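Local coordinates for RNA-dependent RNA Polymerase (Bombyx mori cytoplasmic polyhedrosis virus, PDB 6TZ0), which catalyses RNA-templated RNA synthesis, making plus strands by fully conservative transcription and probably also the minus strands of the viral double-stranded RNA genome, at residues His1036-His1039 with Thr1040-Asn1044; Asn1048-Phe1051 with Gly1052-Gly1055. All coordinates share one frame; numbering follows the deposited sequence.

Both interactions are local turns in the C-terminal region, in the connection that runs from strand 1029-1030 to helix 1054-1062. Interaction 1 comes first along the chain, and the two centres lie about 10 Å apart. They touch directly: Ser1041 packs on the Phe1051 ring and Asn1044 on Ser1050. Each is partly buried. In interaction 1 the buried part is Ala1037 and Thr1040, while Lys1038 is exposed. In interaction 2 Asn1048, Met1049 and Gly1055 are buried, and Phe1051 and Gly1052 are exposed. Hydroxyls meet backbone carbonyls in both. Interaction 1 adds a lysine-tyrosine bond, whereas interaction 2 leads straight into the helix.

Interaction 1. Residues His1036-His1039 with Thr1040-Asn1044; sequences HAKH and TSYSN
The Tyr1042 ring receives Lys1038 at its edge, near the ring plane, where NZ of Lys1038 donates a hydrogen bond to OH of Tyr1042 at 3.0 Å. The same NZ is 3.4 Å from CE2 of Tyr1042. The lysine chain bends at chi2 and again near its end, which brings the ammonium group back to the tyrosine. His281 of strand 278-285 meets both the Tyr1042 ring and the His1039 ring, with planes inclined at about 35° and 45°. ND1 of His281 is hydrogen-bonded to ND1 of His1039. The His1036 ring meets Phe1059.

Two hydroxyls bond back to the backbone of 1036-1039. OG1 of Thr1040 donates to O of His1036 at 3.2 Å, in the carbonyl plane. N of Thr1040 adds a weak bond to the same oxygen. OG of Ser1041 reaches O of Lys1038 at 2.9 Å, from above the carbonyl plane; chi1 of 64° turns it back to that carbonyl. The backbone of 1037-1039 has helical angles without regular helical bonding. Hydroxyl-to-carbonyl bonds four residues back, from Thr1040, and three back, from Ser1041, are those seen on helical turns. The side chains, chiefly through His281, join this loop to strand 278-285.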
loop_
_atom_site.group_PDB
_atom_site.type_symbol
_atom_site.label_atom_id
_atom_site.label_comp_id
_atom_site.label_asym_id
_atom_site.label_seq_id
_atom_site.Cartn_x
_atom_site.Cartn_y
_atom_site.Cartn_z
ATOM N N HIS A 1036 16.853 -37.654 -11.776
ATOM C CA HIS A 1036 17.372 -36.487 -11.074
ATOM C C HIS A 1036 17.668 -36.746 -9.606
ATOM O O HIS A 1036 18.033 -35.806 -8.897
ATOM C CB HIS A 1036 16.426 -35.288 -11.189
ATOM C CG HIS A 1036 15.027 -35.558 -10.732
ATOM N ND1 HIS A 1036 14.688 -35.700 -9.406
ATOM C CD2 HIS A 1036 13.867 -35.624 -11.423
ATOM C CE1 HIS A 1036 13.389 -35.902 -9.303
ATOM N NE2 HIS A 1036 12.865 -35.847 -10.512
ATOM N N ALA A 1037 17.512 -37.981 -9.127
ATOM C CA ALA A 1037 17.946 -38.301 -7.774
ATOM C C ALA A 1037 19.458 -38.263 -7.653
ATOM O O ALA A 1037 19.986 -37.978 -6.575
ATOM C CB ALA A 1037 17.431 -39.673 -7.361
ATOM N N LYS A 1038 20.168 -38.545 -8.738
ATOM C CA LYS A 1038 21.615 -38.468 -8.711
ATOM C C LYS A 1038 22.103 -37.046 -8.930
ATOM O O LYS A 1038 23.197 -36.700 -8.474
ATOM C CB LYS A 1038 22.191 -39.422 -9.760
ATOM C CG LYS A 1038 23.638 -39.827 -9.548
ATOM C CD LYS A 1038 24.603 -39.029 -10.383
ATOM C CE LYS A 1038 25.997 -39.610 -10.264
ATOM N NZ LYS A 1038 26.525 -39.485 -8.880
ATOM N N HIS A 1039 21.305 -36.206 -9.586
ATOM C CA HIS A 1039 21.742 -34.848 -9.860
ATOM C C HIS A 1039 21.554 -33.925 -8.669
ATOM O O HIS A 1039 22.160 -32.852 -8.636
ATOM C CB HIS A 1039 21.003 -34.276 -11.069
ATOM C CG HIS A 1039 21.108 -35.123 -12.296
ATOM N ND1 HIS A 1039 22.317 -35.475 -12.851
ATOM C CD2 HIS A 1039 20.157 -35.627 -13.117
ATOM C CE1 HIS A 1039 22.109 -36.206 -13.929
ATOM N NE2 HIS A 1039 20.806 -36.311 -14.115
ATOM N N THR A 1040 20.739 -34.320 -7.693
ATOM C CA THR A 1040 20.505 -33.533 -6.494
ATOM C C THR A 1040 21.222 -34.087 -5.273
ATOM O O THR A 1040 21.093 -33.521 -4.186
ATOM C CB THR A 1040 19.006 -33.447 -6.207
ATOM O OG1 THR A 1040 18.493 -34.759 -5.959
ATOM C CG2 THR A 1040 18.278 -32.852 -7.385
ATOM N N SER A 1041 21.972 -35.177 -5.423
ATOM C CA SER A 1041 22.746 -35.723 -4.319
ATOM C C SER A 1041 23.993 -34.905 -4.022
ATOM O O SER A 1041 24.584 -35.056 -2.949
ATOM C CB SER A 1041 23.130 -37.165 -4.623
ATOM O OG SER A 1041 23.977 -37.226 -5.752
ATOM N N TYR A 1042 24.410 -34.059 -4.952
ATOM C CA TYR A 1042 25.462 -33.083 -4.733
ATOM C C TYR A 1042 24.792 -31.728 -4.584
ATOM O O TYR A 1042 24.004 -31.345 -5.458
ATOM C CB TYR A 1042 26.413 -33.032 -5.926
ATOM C CG TYR A 1042 27.026 -34.345 -6.341
ATOM C CD1 TYR A 1042 28.144 -34.850 -5.698
ATOM C CD2 TYR A 1042 26.490 -35.071 -7.400
ATOM C CE1 TYR A 1042 28.709 -36.044 -6.090
ATOM C CE2 TYR A 1042 27.045 -36.266 -7.798
ATOM C CZ TYR A 1042 28.153 -36.747 -7.138
ATOM O OH TYR A 1042 28.709 -37.940 -7.531
ATOM N N SER A 1043 25.101 -31.015 -3.490
ATOM C CA SER A 1043 24.659 -29.635 -3.263
ATOM C C SER A 1043 23.146 -29.479 -3.282
ATOM O O SER A 1043 22.597 -29.038 -4.294
ATOM C CB SER A 1043 25.288 -28.664 -4.266
ATOM O OG SER A 1043 26.670 -28.506 -4.022
ATOM N N ASN A 1044 22.485 -29.953 -2.222
ATOM C CA ASN A 1044 21.029 -29.967 -2.112
ATOM C C ASN A 1044 20.386 -28.615 -2.400
ATOM O O ASN A 1044 20.920 -27.567 -2.048
ATOM C CB ASN A 1044 20.617 -30.436 -0.718
ATOM C CG ASN A 1044 21.238 -29.625 0.399
ATOM O OD1 ASN A 1044 22.086 -28.779 0.175
ATOM N ND2 ASN A 1044 20.766 -29.847 1.615
#

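Interaction 2. Residues Asn1048-Phe1051 with Gly1052-Gly1055; sequences NMSF and GSDG
Ser1053 and Ser1050 make the main polar contact, through both the backbone and a side chain. N of Ser1053 donates to O of Ser1050 at 3.0 Å, with an N-H...O angle of 163°. The N-H approaches from above the carbonyl plane. This bond closes a type II beta turn from Ser1050 to Ser1053.

The hydroxyl of Ser1053 supplies the second polar group. OG of Ser1053 lies 2.6 Å from O of Ser1050 and 2.8 Å from O of Asn1048. Its one proton could serve either carbonyl. A chi1 of 64° swings the hydroxyl over to the 1048-1050 backbone and so within reach of both oxygens.

Van der Waals packing is made by Met1049, on Gly1055, and by Phe1051. CG of Met1049 packs 3.9 Å from C of Gly1055. The methionine chain is bent at chi3, and CE of Met1049 comes 3.9 Å from O of Gly1055. CB of Phe1051 is 3.5 Å from N of Gly1052. The Phe1051 ring meets Trp1056 edge-to-face and also packs on Ser1041.

Glycine matters at the turn itself. Gly1052 takes the positive phi (109°) of the third residue of a type II turn, the usual place for glycine.

Ser1053 is at once the last residue of the turn and the N-cap position, just before helix 1054-1062. Its N-H and hydroxyl both face the preceding backbone carbonyls. This chemistry holds the start of the helix against the 1048-1050 backbone, with Met1049 packing on Gly1055 of the helix.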
loop_
_atom_site.group_PDB
_atom_site.type_symbol
_atom_site.label_atom_id
_atom_site.label_comp_id
_atom_site.label_asym_id
_atom_site.label_seq_id
_atom_site.Cartn_x
_atom_site.Cartn_y
_atom_site.Cartn_z
ATOM N N ASN A 1048 16.189 -28.608 3.605
ATOM C CA ASN A 1048 15.630 -29.879 4.044
ATOM C C ASN A 1048 15.811 -31.013 3.043
ATOM O O ASN A 1048 15.392 -32.137 3.329
ATOM C CB ASN A 1048 14.139 -29.745 4.369
ATOM C CG ASN A 1048 13.304 -29.299 3.184
ATOM O OD1 ASN A 1048 13.818 -28.908 2.144
ATOM N ND2 ASN A 1048 11.997 -29.427 3.321
ATOM N N MET A 1049 16.394 -30.756 1.879
ATOM C CA MET A 1049 16.459 -31.747 0.813
ATOM C C MET A 1049 17.856 -32.326 0.643
ATOM O O MET A 1049 18.272 -32.638 -0.471
ATOM C CB MET A 1049 15.962 -31.160 -0.505
ATOM C CG MET A 1049 14.468 -30.932 -0.533
ATOM S SD MET A 1049 13.901 -30.233 -2.079
ATOM C CE MET A 1049 14.174 -31.628 -3.150
ATOM N N SER A 1050 18.578 -32.510 1.746
ATOM C CA SER A 1050 19.907 -33.097 1.688
ATOM C C SER A 1050 19.825 -34.580 1.361
ATOM O O SER A 1050 18.768 -35.203 1.463
ATOM C CB SER A 1050 20.653 -32.891 3.005
ATOM O OG SER A 1050 20.051 -33.621 4.053
ATOM N N PHE A 1051 20.965 -35.137 0.964
ATOM C CA PHE A 1051 21.031 -36.519 0.508
ATOM C C PHE A 1051 20.700 -37.483 1.640
ATOM O O PHE A 1051 21.432 -37.569 2.630
ATOM C CB PHE A 1051 22.411 -36.814 -0.061
ATOM C CG PHE A 1051 22.590 -38.232 -0.469
ATOM C CD1 PHE A 1051 21.929 -38.729 -1.575
ATOM C CD2 PHE A 1051 23.414 -39.075 0.254
ATOM C CE1 PHE A 1051 22.087 -40.039 -1.953
ATOM C CE2 PHE A 1051 23.578 -40.385 -0.121
ATOM C CZ PHE A 1051 22.914 -40.867 -1.225
ATOM N N GLY A 1052 19.586 -38.196 1.490
ATOM C CA GLY A 1052 19.083 -39.112 2.486
ATOM C C GLY A 1052 17.828 -38.638 3.181
ATOM O O GLY A 1052 17.112 -39.464 3.759
ATOM N N SER A 1053 17.529 -37.343 3.128
ATOM C CA SER A 1053 16.394 -36.780 3.840
ATOM C C SER A 1053 15.083 -37.152 3.153
ATOM O O SER A 1053 15.055 -37.693 2.046
ATOM C CB SER A 1053 16.526 -35.265 3.935
ATOM O OG SER A 1053 16.477 -34.678 2.651
ATOM N N ASP A 1054 13.978 -36.848 3.834
ATOM C CA ASP A 1054 12.661 -37.226 3.335
ATOM C C ASP A 1054 12.171 -36.314 2.221
ATOM O O ASP A 1054 11.422 -36.765 1.352
ATOM C CB ASP A 1054 11.654 -37.248 4.482
ATOM C CG ASP A 1054 11.870 -38.417 5.421
ATOM O OD1 ASP A 1054 12.317 -39.483 4.950
ATOM O OD2 ASP A 1054 11.612 -38.269 6.629
ATOM N N GLY A 1055 12.568 -35.041 2.223
ATOM C CA GLY A 1055 12.211 -34.171 1.115
ATOM C C GLY A 1055 12.946 -34.544 -0.159
ATOM O O GLY A 1055 12.357 -34.558 -1.247
#